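Local coordinates for protein glycerol-3-phosphate dehydrogenase [NAD(+)] 1 (Saccharomyces cerevisiae, PDB 4FGW) that catalyses the NAD-dependent interconversion of dihydroxyacetone phosphate and glycerol 3-phosphate, supporting glycerol production in yeast under hyperosmotic stress, at residues E62-I67 with K219-R224; K51-N56 with P66-W71. One frame throughout, in Å; residues are numbered along the deposited sequence.

In the fold
Contacts 1 and 2 lie side by side in the nucleotide-binding domain, their centres about 8 Å apart. Along the chain, helix 44-59 comes first, then the short strand 64-65, then strand 67-71, while helix 215-222 comes about 150 residues later. Contact 2 lies within the Rossmann-type beta-alpha-beta unit of strand 35-40, helix 44-59 and strand 67-71, and sets that helix on the large mixed sheet. Contact 1 joins helix 215-222 to strand 64-65 beside it. Pro66 and Ile67 belong to both. The two are also tied directly: Arg224 forms a salt bridge with Glu55, and Asn56 probably hydrogen-bonds to Leu221.

Contact 1: E62-I67 with K219-R224; sequences EVFAPI and KALFHR
Phe64 and Leu221 mark the closest approach of the backbones, with 8.3 Å between Phe64 CA and Leu221 CA. Segment 62-67, a short, weakly bonded strand about 64-65 flanked by loop, with a corner at Pro66, here faces the last turn of helix 215-222, and the Phe64 ring bridges the gap to side chains and backbone of the helix. That turn is closed by the bond from His223 N to Lys219 O, after which the chain leaves helical conformation. Phe64 CG lies anti to the carbonyl carbon (chi1 -49°), a setting that sends the ring across to the helix. The Leu221 side chain meets the ring at two places: CB touches its far end, 3.6 Å from Phe64 CZ, while the methyl CD1 sits over one face in a CH-pi contact. Leu221 CD1 is 4.0 Å from the ring centroid and 19° off the ring normal, displaced toward the rim. The rim also lies against the helix backbone, Phe64 CZ being 3.8 Å from Leu221 N. Val63 CG1 rests over the centre of the opposite face, so the ring is held between two aliphatic groups. Ala220 CB approaches at the edge, near the ring plane, 4.1 Å from Phe64 CE2. Around it, Phe64 and Leu221 both touch Val37 of strand 35-40 and Ile120 of strand 120-123, while Phe64 reaches Cys57 and Leu221 reaches Val53 on helix 44-59.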
loop_
_atom_site.group_PDB
_atom_site.type_symbol
_atom_site.label_atom_id
_atom_site.label_comp_id
_atom_site.label_asym_id
_atom_site.label_seq_id
_atom_site.Cartn_x
_atom_site.Cartn_y
_atom_site.Cartn_z
ATOM N N GLU A 62 -8.652 26.614 26.580
ATOM C CA GLU A 62 -9.517 26.012 27.601
ATOM C C GLU A 62 -9.093 24.563 27.920
ATOM O O GLU A 62 -9.547 23.991 28.914
ATOM C CB GLU A 62 -11.005 26.099 27.169
ATOM C CG GLU A 62 -11.465 25.100 26.104
ATOM C CD GLU A 62 -10.966 25.212 24.668
ATOM O OE1 GLU A 62 -11.289 24.300 23.872
ATOM O OE2 GLU A 62 -10.281 26.203 24.325
ATOM N N VAL A 63 -8.227 23.979 27.059
ATOM C CA VAL A 63 -7.732 22.600 27.166
ATOM C C VAL A 63 -6.255 22.553 27.581
ATOM O O VAL A 63 -5.907 21.817 28.507
ATOM C CB VAL A 63 -8.005 21.781 25.874
ATOM C CG1 VAL A 63 -7.545 20.332 26.022
ATOM C CG2 VAL A 63 -9.483 21.831 25.492
ATOM N N PHE A 64 -5.394 23.324 26.899
ATOM C CA PHE A 64 -3.960 23.329 27.180
ATOM C C PHE A 64 -3.440 24.664 27.675
ATOM O O PHE A 64 -3.952 25.714 27.278
ATOM C CB PHE A 64 -3.160 22.891 25.936
ATOM C CG PHE A 64 -3.648 21.632 25.259
ATOM C CD1 PHE A 64 -3.383 20.381 25.807
ATOM C CD2 PHE A 64 -4.366 21.697 24.072
ATOM C CE1 PHE A 64 -3.841 19.219 25.186
ATOM C CE2 PHE A 64 -4.826 20.532 23.450
ATOM C CZ PHE A 64 -4.560 19.301 24.010
ATOM N N ALA A 65 -2.376 24.617 28.500
ATOM C CA ALA A 65 -1.680 25.793 29.038
ATOM C C ALA A 65 -1.060 26.573 27.856
ATOM O O ALA A 65 -0.753 25.953 26.834
ATOM C CB ALA A 65 -0.600 25.363 30.023
ATOM N N PRO A 66 -0.927 27.919 27.929
ATOM C CA PRO A 66 -0.430 28.670 26.758
ATOM C C PRO A 66 0.974 28.326 26.271
ATOM O O PRO A 66 1.178 28.225 25.067
ATOM C CB PRO A 66 -0.536 30.138 27.202
ATOM C CG PRO A 66 -1.487 30.134 28.340
ATOM C CD PRO A 66 -1.269 28.835 29.036
ATOM N N ILE A 67 1.923 28.138 27.205
ATOM C CA ILE A 67 3.343 27.887 26.944
ATOM C C ILE A 67 3.686 26.400 26.845
ATOM O O ILE A 67 3.245 25.603 27.677
ATOM C CB ILE A 67 4.236 28.610 28.002
ATOM C CG1 ILE A 67 3.704 30.009 28.361
ATOM C CG2 ILE A 67 5.700 28.675 27.577
ATOM C CD1 ILE A 67 3.133 30.106 29.779
ATOM N N LYS A 219 -6.120 14.192 19.984
ATOM C CA LYS A 219 -6.531 14.644 18.655
ATOM C C LYS A 219 -6.334 16.150 18.565
ATOM O O LYS A 219 -5.757 16.621 17.595
ATOM C CB LYS A 219 -8.000 14.262 18.357
ATOM C CG LYS A 219 -8.519 14.713 16.980
ATOM C CD LYS A 219 -8.220 13.730 15.852
ATOM C CE LYS A 219 -8.901 14.146 14.567
ATOM N NZ LYS A 219 -9.104 12.988 13.650
ATOM N N ALA A 220 -6.775 16.890 19.591
ATOM C CA ALA A 220 -6.644 18.342 19.675
ATOM C C ALA A 220 -5.180 18.783 19.803
ATOM O O ALA A 220 -4.822 19.831 19.271
ATOM C CB ALA A 220 -7.460 18.874 20.846
ATOM N N LEU A 221 -4.342 17.978 20.491
ATOM C CA LEU A 221 -2.927 18.274 20.723
ATOM C C LEU A 221 -2.058 18.185 19.469
ATOM O O LEU A 221 -1.168 19.016 19.287
ATOM C CB LEU A 221 -2.358 17.366 21.841
ATOM C CG LEU A 221 -0.916 17.613 22.319
ATOM C CD1 LEU A 221 -0.757 18.996 22.928
ATOM C CD2 LEU A 221 -0.497 16.560 23.314
ATOM N N PHE A 222 -2.302 17.183 18.617
ATOM C CA PHE A 222 -1.473 16.958 17.438
ATOM C C PHE A 222 -2.068 17.337 16.087
ATOM O O PHE A 222 -1.301 17.653 15.171
ATOM C CB PHE A 222 -0.928 15.521 17.435
ATOM C CG PHE A 222 -0.109 15.147 18.650
ATOM C CD1 PHE A 222 1.193 15.617 18.806
ATOM C CD2 PHE A 222 -0.633 14.311 19.632
ATOM C CE1 PHE A 222 1.953 15.255 19.916
ATOM C CE2 PHE A 222 0.129 13.953 20.748
ATOM C CZ PHE A 222 1.414 14.432 20.883
ATOM N N HIS A 223 -3.410 17.278 15.934
ATOM C CA HIS A 223 -4.058 17.577 14.651
ATOM C C HIS A 223 -3.866 19.013 14.176
ATOM O O HIS A 223 -4.075 19.964 14.936
ATOM C CB HIS A 223 -5.542 17.178 14.639
ATOM C CG HIS A 223 -6.157 17.215 13.271
ATOM N ND1 HIS A 223 -6.167 16.103 12.456
ATOM C CD2 HIS A 223 -6.729 18.247 12.607
ATOM C CE1 HIS A 223 -6.753 16.486 11.333
ATOM N NE2 HIS A 223 -7.100 17.769 11.375
ATOM N N ARG A 224 -3.462 19.151 12.905
ATOM C CA ARG A 224 -3.261 20.432 12.219
ATOM C C ARG A 224 -3.874 20.295 10.815
ATOM O O ARG A 224 -3.973 19.165 10.336
ATOM C CB ARG A 224 -1.751 20.777 12.099
ATOM C CG ARG A 224 -0.967 20.909 13.411
ATOM C CD ARG A 224 -1.451 22.017 14.345
ATOM N NE ARG A 224 -1.294 23.360 13.781
ATOM C CZ ARG A 224 -2.283 24.233 13.624
ATOM N NH1 ARG A 224 -3.520 23.920 13.991
ATOM N NH2 ARG A 224 -2.044 25.426 13.101
#

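Contact 2: K51-N56 with P66-W71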
loop_
_atom_site.group_PDB
_atom_site.type_symbol
_atom_site.label_atom_id
_atom_site.label_comp_id
_atom_site.label_asym_id
_atom_site.label_seq_id
_atom_site.Cartn_x
_atom_site.Cartn_y
_atom_site.Cartn_z
ATOM N N LYS A 51 6.518 22.534 17.605
ATOM C CA LYS A 51 5.900 23.619 16.833
ATOM C C LYS A 51 4.407 23.297 16.639
ATOM O O LYS A 51 3.564 24.180 16.817
ATOM C CB LYS A 51 6.615 23.782 15.476
ATOM C CG LYS A 51 6.028 24.853 14.557
ATOM C CD LYS A 51 6.681 24.821 13.184
ATOM C CE LYS A 51 6.086 25.815 12.217
ATOM N NZ LYS A 51 4.828 25.321 11.602
ATOM N N VAL A 52 4.100 22.022 16.294
ATOM C CA VAL A 52 2.756 21.463 16.098
ATOM C C VAL A 52 1.941 21.608 17.408
ATOM O O VAL A 52 0.806 22.103 17.386
ATOM C CB VAL A 52 2.869 19.985 15.617
ATOM C CG1 VAL A 52 1.560 19.214 15.784
ATOM C CG2 VAL A 52 3.362 19.911 14.173
ATOM N N VAL A 53 2.552 21.206 18.541
ATOM C CA VAL A 53 1.978 21.258 19.886
ATOM C C VAL A 53 1.754 22.713 20.357
ATOM O O VAL A 53 0.666 23.014 20.854
ATOM C CB VAL A 53 2.798 20.376 20.867
ATOM C CG1 VAL A 53 2.529 20.728 22.324
ATOM C CG2 VAL A 53 2.529 18.893 20.618
ATOM N N ALA A 54 2.741 23.619 20.142
ATOM C CA ALA A 54 2.627 25.042 20.511
ATOM C C ALA A 54 1.509 25.767 19.753
ATOM O O ALA A 54 0.851 26.644 20.323
ATOM C CB ALA A 54 3.955 25.761 20.321
ATOM N N GLU A 55 1.293 25.388 18.481
ATOM C CA GLU A 55 0.241 25.928 17.618
ATOM C C GLU A 55 -1.139 25.554 18.170
ATOM O O GLU A 55 -2.040 26.396 18.194
ATOM C CB GLU A 55 0.392 25.384 16.185
ATOM C CG GLU A 55 1.407 26.136 15.339
ATOM C CD GLU A 55 1.831 25.444 14.057
ATOM O OE1 GLU A 55 1.093 24.554 13.579
ATOM O OE2 GLU A 55 2.907 25.799 13.524
ATOM N N ASN A 56 -1.287 24.293 18.626
ATOM C CA ASN A 56 -2.528 23.768 19.188
ATOM C C ASN A 56 -2.830 24.267 20.596
ATOM O O ASN A 56 -4.005 24.445 20.921
ATOM C CB ASN A 56 -2.579 22.248 19.093
ATOM C CG ASN A 56 -2.818 21.745 17.695
ATOM O OD1 ASN A 56 -3.614 22.296 16.928
ATOM N ND2 ASN A 56 -2.161 20.659 17.342
ATOM N N PRO A 66 -0.927 27.919 27.929
ATOM C CA PRO A 66 -0.430 28.670 26.758
ATOM C C PRO A 66 0.974 28.326 26.271
ATOM O O PRO A 66 1.178 28.225 25.067
ATOM C CB PRO A 66 -0.536 30.138 27.202
ATOM C CG PRO A 66 -1.487 30.134 28.340
ATOM C CD PRO A 66 -1.269 28.835 29.036
ATOM N N ILE A 67 1.923 28.138 27.205
ATOM C CA ILE A 67 3.343 27.887 26.944
ATOM C C ILE A 67 3.686 26.400 26.845
ATOM O O ILE A 67 3.245 25.603 27.677
ATOM C CB ILE A 67 4.236 28.610 28.002
ATOM C CG1 ILE A 67 3.704 30.009 28.361
ATOM C CG2 ILE A 67 5.700 28.675 27.577
ATOM C CD1 ILE A 67 3.133 30.106 29.779
ATOM N N VAL A 68 4.498 26.057 25.850
ATOM C CA VAL A 68 5.032 24.708 25.699
ATOM C C VAL A 68 6.526 24.774 25.863
ATOM O O VAL A 68 7.184 25.577 25.226
ATOM C CB VAL A 68 4.713 24.079 24.316
ATOM C CG1 VAL A 68 5.583 22.878 24.063
ATOM C CG2 VAL A 68 3.277 23.684 24.234
ATOM N N GLN A 69 7.037 23.924 26.740
ATOM C CA GLN A 69 8.455 23.833 27.067
ATOM C C GLN A 69 9.131 22.764 26.197
ATOM O O GLN A 69 8.543 21.713 25.937
ATOM C CB GLN A 69 8.636 23.508 28.550
ATOM C CG GLN A 69 9.877 24.154 29.166
ATOM C CD GLN A 69 9.753 25.621 29.540
ATOM O OE1 GLN A 69 10.756 26.306 29.755
ATOM N NE2 GLN A 69 8.534 26.141 29.651
ATOM N N MET A 70 10.348 23.046 25.724
ATOM C CA MET A 70 11.111 22.100 24.921
ATOM C C MET A 70 12.498 21.937 25.514
ATOM O O MET A 70 13.252 22.911 25.574
ATOM C CB MET A 70 11.182 22.523 23.444
ATOM C CG MET A 70 11.969 21.542 22.577
ATOM S SD MET A 70 12.050 21.952 20.823
ATOM C CE MET A 70 13.056 23.414 20.855
ATOM N N TRP A 71 12.833 20.709 25.959
ATOM C CA TRP A 71 14.155 20.451 26.510
ATOM C C TRP A 71 15.202 20.420 25.405
ATOM O O TRP A 71 15.150 19.575 24.509
ATOM C CB TRP A 71 14.222 19.193 27.394
ATOM C CG TRP A 71 15.620 18.931 27.887
ATOM C CD1 TRP A 71 16.327 19.684 28.780
ATOM C CD2 TRP A 71 16.532 17.939 27.391
ATOM N NE1 TRP A 71 17.599 19.183 28.921
ATOM C CE2 TRP A 71 17.755 18.114 28.078
ATOM C CE3 TRP A 71 16.426 16.903 26.444
ATOM C CZ2 TRP A 71 18.864 17.289 27.854
ATOM C CZ3 TRP A 71 17.524 16.085 26.226
ATOM C CH2 TRP A 71 18.724 16.276 26.929
#
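Val53 turns its CG1 anti to the backbone N (chi1 162°), and Val68 adopts almost the same rotamer (chi1 164°), but the groups that meet most closely are not equivalent. From the helix comes CG1 of Val53, whereas the strand offers CG2 of Val68, the methyl that lies anti to its own carbonyl carbon. Val53 CG1 and Val68 CG2 approach to 3.6 Å, and the second methyl of the strand residue joins more loosely, with Val68 CG1 4.1 Å from Val53 CG1. One methyl of the helix thus faces both branches of the strand valine, and the two side chains cross at about a right angle.

Val68 CG2 also lies against the helix backbone, 4.0 Å from Ala54 CA. The helix comes near the strand at the small Ala54, consistent with its short side chain: Ala54 CA and Val68 CA are 5.7 Å apart, and Ala54 CB is 4.4 Å from Val68 CB. All three residues are buried, and their contact consists of aliphatic packing.

Farther round the helix, Lys51 NZ donates to the syn lone pair of Glu55 OE2 at 2.8 Å, a salt bridge one turn apart. Lys51 NZ also pairs with Glu191, and Glu55 OE1 is hydrogen-bonded with Tyr226 OH, which ties this side of the helix to later parts of the chain.

Helix 44-59 follows strand 35-40 and the glycine-rich turn assigned by similarity to NAD binding, then leads back to the parallel strand 67-71. Val68 bonds through its backbone to strand 105-108, and Gln69 to strand 35-40. On the strands the helix covers, Val53 also touches Val37 of strand 35-40 and Ala54 touches Leu105 of strand 105-108, so the helix packs across three neighbouring strands of the Rossmann sheet.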